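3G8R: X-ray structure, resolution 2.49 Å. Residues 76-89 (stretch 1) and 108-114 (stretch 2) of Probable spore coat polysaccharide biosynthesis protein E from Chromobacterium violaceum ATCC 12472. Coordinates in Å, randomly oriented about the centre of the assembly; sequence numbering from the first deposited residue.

Stretch 1, residues 76-89: QPEQMQKLVAEMKA
Stretch 2 108-114: EAHGIEI

A helix packs one side against the glycine turn that ends another helix, a small contact burying 355 Å² that rests on one histidine and one lysine hydrogen bond. Residues 77-89 are helical, with Q76 as N-cap; its N donates to Q79 OE1 at 2.8 Å. The register is set by Q81 and H110, whose CA atoms lie 6.0 Å apart.

H110 loses the most surface. Its CB points sideways, but chi1 m (-74°) and chi2 -172° bring the ring in to the helix. Q81, chi1 t and chi2 p, lays CB over one face, 4.0 Å from the centroid and 15° off the normal, a CH-pi contact, and sets OE1 3.2 Å from H110 CD2. M80 CB, from selenomethionine, meets the ring edge 3.9 Å from H110 CE1. H110 ND1 is hydrogen-bonded elsewhere in the structure, so the buried ring keeps a polar partner.

One turn on, V84 (t) points toward the turn, and its CG2 meets I112 CG1 at 4.2 Å, a short apolar patch between buried branched side chains. K88, another turn along, points toward it too and reaches out (m, t, 141°, t) so that NZ donates to G111 O at 2.9 Å. G111 closes a Schellman motif at phi/psi 61/39, where positive phi favours glycine; G111 N bonds E108 O at 2.9 Å.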

# COMPACT_ATOMS: atom_id res chain seq x y z
N GLN A 76 -29.77 -5.69 28.52
CA GLN A 76 -30.09 -4.63 29.47
C GLN A 76 -28.80 -3.97 29.95
O GLN A 76 -27.77 -4.63 30.04
CB GLN A 76 -30.90 -5.18 30.65
CG GLN A 76 -32.27 -5.80 30.27
CD GLN A 76 -33.34 -4.77 29.93
OE1 GLN A 76 -33.94 -4.80 28.85
NE2 GLN A 76 -33.59 -3.83 30.86
N PRO A 77 -28.85 -2.66 30.24
CA PRO A 77 -27.71 -1.86 30.71
C PRO A 77 -26.87 -2.59 31.73
O PRO A 77 -25.65 -2.48 31.74
CB PRO A 77 -28.38 -0.67 31.38
CG PRO A 77 -29.62 -0.47 30.59
CD PRO A 77 -30.04 -1.81 30.03
N GLU A 78 -27.55 -3.33 32.59
CA GLU A 78 -26.94 -4.15 33.61
C GLU A 78 -25.90 -5.08 32.95
O GLU A 78 -24.71 -5.10 33.33
CB GLU A 78 -28.08 -4.95 34.30
CG GLU A 78 -27.85 -5.42 35.73
CD GLU A 78 -28.73 -6.64 36.10
OE1 GLU A 78 -29.30 -6.67 37.23
OE2 GLU A 78 -28.86 -7.56 35.25
N GLN A 79 -26.36 -5.81 31.94
CA GLN A 79 -25.53 -6.80 31.22
C GLN A 79 -24.47 -6.17 30.30
O GLN A 79 -23.35 -6.69 30.20
CB GLN A 79 -26.42 -7.77 30.46
CG GLN A 79 -27.61 -8.25 31.26
CD GLN A 79 -28.68 -8.91 30.39
OE1 GLN A 79 -29.31 -8.25 29.55
NE2 GLN A 79 -28.91 -10.21 30.60
N MSE A 80 -24.82 -5.06 29.63
CA MSE A 80 -23.86 -4.25 28.84
C MSE A 80 -22.68 -3.74 29.69
O MSE A 80 -21.56 -3.70 29.20
CB MSE A 80 -24.55 -3.06 28.14
CG MSE A 80 -25.41 -3.36 26.89
SE MSE A 80 -24.61 -4.32 25.56
CE MSE A 80 -25.20 -3.46 24.09
N GLN A 81 -22.93 -3.36 30.94
CA GLN A 81 -21.84 -2.98 31.85
C GLN A 81 -21.00 -4.19 32.19
O GLN A 81 -19.81 -4.07 32.43
CB GLN A 81 -22.37 -2.30 33.12
CG GLN A 81 -21.29 -1.94 34.20
CD GLN A 81 -20.54 -0.61 33.96
OE1 GLN A 81 -21.11 0.48 34.13
NE2 GLN A 81 -19.26 -0.70 33.59
N LYS A 82 -21.62 -5.37 32.22
CA LYS A 82 -20.88 -6.60 32.53
C LYS A 82 -19.84 -6.88 31.45
O LYS A 82 -18.71 -7.28 31.76
CB LYS A 82 -21.82 -7.81 32.70
CG LYS A 82 -21.68 -8.54 34.04
CD LYS A 82 -20.69 -9.74 34.05
CE LYS A 82 -19.19 -9.33 34.14
NZ LYS A 82 -18.90 -8.35 35.24
N LEU A 83 -20.19 -6.64 30.19
CA LEU A 83 -19.29 -6.94 29.08
C LEU A 83 -18.12 -5.98 29.07
O LEU A 83 -16.97 -6.40 28.92
CB LEU A 83 -20.01 -6.93 27.73
CG LEU A 83 -20.90 -8.15 27.54
CD1 LEU A 83 -21.75 -8.02 26.29
CD2 LEU A 83 -20.07 -9.45 27.54
N VAL A 84 -18.40 -4.70 29.27
CA VAL A 84 -17.33 -3.74 29.46
C VAL A 84 -16.37 -4.23 30.54
O VAL A 84 -15.15 -4.11 30.41
CB VAL A 84 -17.88 -2.38 29.87
CG1 VAL A 84 -16.73 -1.41 30.23
CG2 VAL A 84 -18.78 -1.82 28.76
N ALA A 85 -16.95 -4.79 31.59
CA ALA A 85 -16.17 -5.21 32.72
C ALA A 85 -15.12 -6.21 32.26
O ALA A 85 -13.92 -5.99 32.48
CB ALA A 85 -17.07 -5.79 33.76
N GLU A 86 -15.54 -7.28 31.58
CA GLU A 86 -14.61 -8.23 30.97
C GLU A 86 -13.69 -7.54 29.96
O GLU A 86 -12.47 -7.58 30.13
CB GLU A 86 -15.33 -9.40 30.30
CG GLU A 86 -15.72 -10.56 31.23
CD GLU A 86 -14.54 -11.42 31.75
OE1 GLU A 86 -13.75 -11.95 30.93
OE2 GLU A 86 -14.45 -11.60 33.00
N MSE A 87 -14.24 -6.89 28.94
CA MSE A 87 -13.40 -6.15 27.99
C MSE A 87 -12.16 -5.61 28.70
O MSE A 87 -11.04 -5.97 28.37
CB MSE A 87 -14.15 -4.99 27.35
CG MSE A 87 -14.99 -5.41 26.19
SE MSE A 87 -16.20 -4.23 25.54
CE MSE A 87 -17.03 -5.49 24.62
N LYS A 88 -12.40 -4.77 29.71
CA LYS A 88 -11.32 -4.11 30.43
C LYS A 88 -10.50 -5.10 31.23
O LYS A 88 -9.28 -5.01 31.26
CB LYS A 88 -11.87 -3.00 31.32
CG LYS A 88 -12.54 -1.88 30.52
CD LYS A 88 -13.41 -1.01 31.41
CE LYS A 88 -13.30 0.46 31.02
NZ LYS A 88 -13.77 1.37 32.11
N ALA A 89 -11.18 -6.06 31.86
CA ALA A 89 -10.50 -7.14 32.56
C ALA A 89 -9.37 -7.77 31.74
O ALA A 89 -8.32 -8.08 32.28
CB ALA A 89 -11.47 -8.17 32.97
N GLU A 108 -21.25 7.09 28.82
CA GLU A 108 -20.59 7.82 29.91
C GLU A 108 -20.61 7.05 31.24
O GLU A 108 -19.56 6.86 31.90
CB GLU A 108 -21.25 9.19 30.12
CG GLU A 108 -21.37 10.07 28.88
CD GLU A 108 -20.17 10.97 28.64
OE1 GLU A 108 -20.27 11.83 27.73
OE2 GLU A 108 -19.15 10.84 29.36
N ALA A 109 -21.81 6.63 31.63
CA ALA A 109 -22.01 5.87 32.84
C ALA A 109 -21.12 4.62 32.93
O ALA A 109 -20.64 4.23 34.02
CB ALA A 109 -23.47 5.48 32.96
N HIS A 110 -20.90 3.99 31.78
CA HIS A 110 -20.18 2.76 31.73
C HIS A 110 -18.69 2.98 31.74
O HIS A 110 -17.91 2.04 31.87
CB HIS A 110 -20.62 1.99 30.52
CG HIS A 110 -21.98 1.39 30.66
ND1 HIS A 110 -22.51 0.51 29.74
CD2 HIS A 110 -22.91 1.51 31.64
CE1 HIS A 110 -23.72 0.14 30.13
NE2 HIS A 110 -23.98 0.73 31.29
N GLY A 111 -18.27 4.23 31.64
CA GLY A 111 -16.83 4.55 31.59
C GLY A 111 -16.14 3.92 30.38
O GLY A 111 -15.01 3.43 30.47
N ILE A 112 -16.85 3.92 29.25
CA ILE A 112 -16.28 3.53 27.98
C ILE A 112 -15.29 4.62 27.57
O ILE A 112 -15.56 5.78 27.78
CB ILE A 112 -17.40 3.34 26.93
CG1 ILE A 112 -18.04 1.96 27.13
CG2 ILE A 112 -16.85 3.49 25.51
CD1 ILE A 112 -19.53 1.97 27.04
N GLU A 113 -14.15 4.22 27.00
CA GLU A 113 -13.04 5.12 26.67
C GLU A 113 -13.19 5.85 25.35
O GLU A 113 -12.68 6.97 25.24
CB GLU A 113 -11.71 4.37 26.66
CG GLU A 113 -11.38 3.65 27.97
CD GLU A 113 -10.26 2.62 27.81
OE1 GLU A 113 -9.12 3.03 27.45
OE2 GLU A 113 -10.53 1.41 28.05
N ILE A 114 -13.86 5.24 24.37
CA ILE A 114 -13.95 5.76 22.99
C ILE A 114 -15.35 5.64 22.29
O ILE A 114 -16.13 4.69 22.55
CB ILE A 114 -12.87 5.09 22.10
CG1 ILE A 114 -11.46 5.41 22.62
CG2 ILE A 114 -13.04 5.46 20.62
CD1 ILE A 114 -10.30 4.62 21.94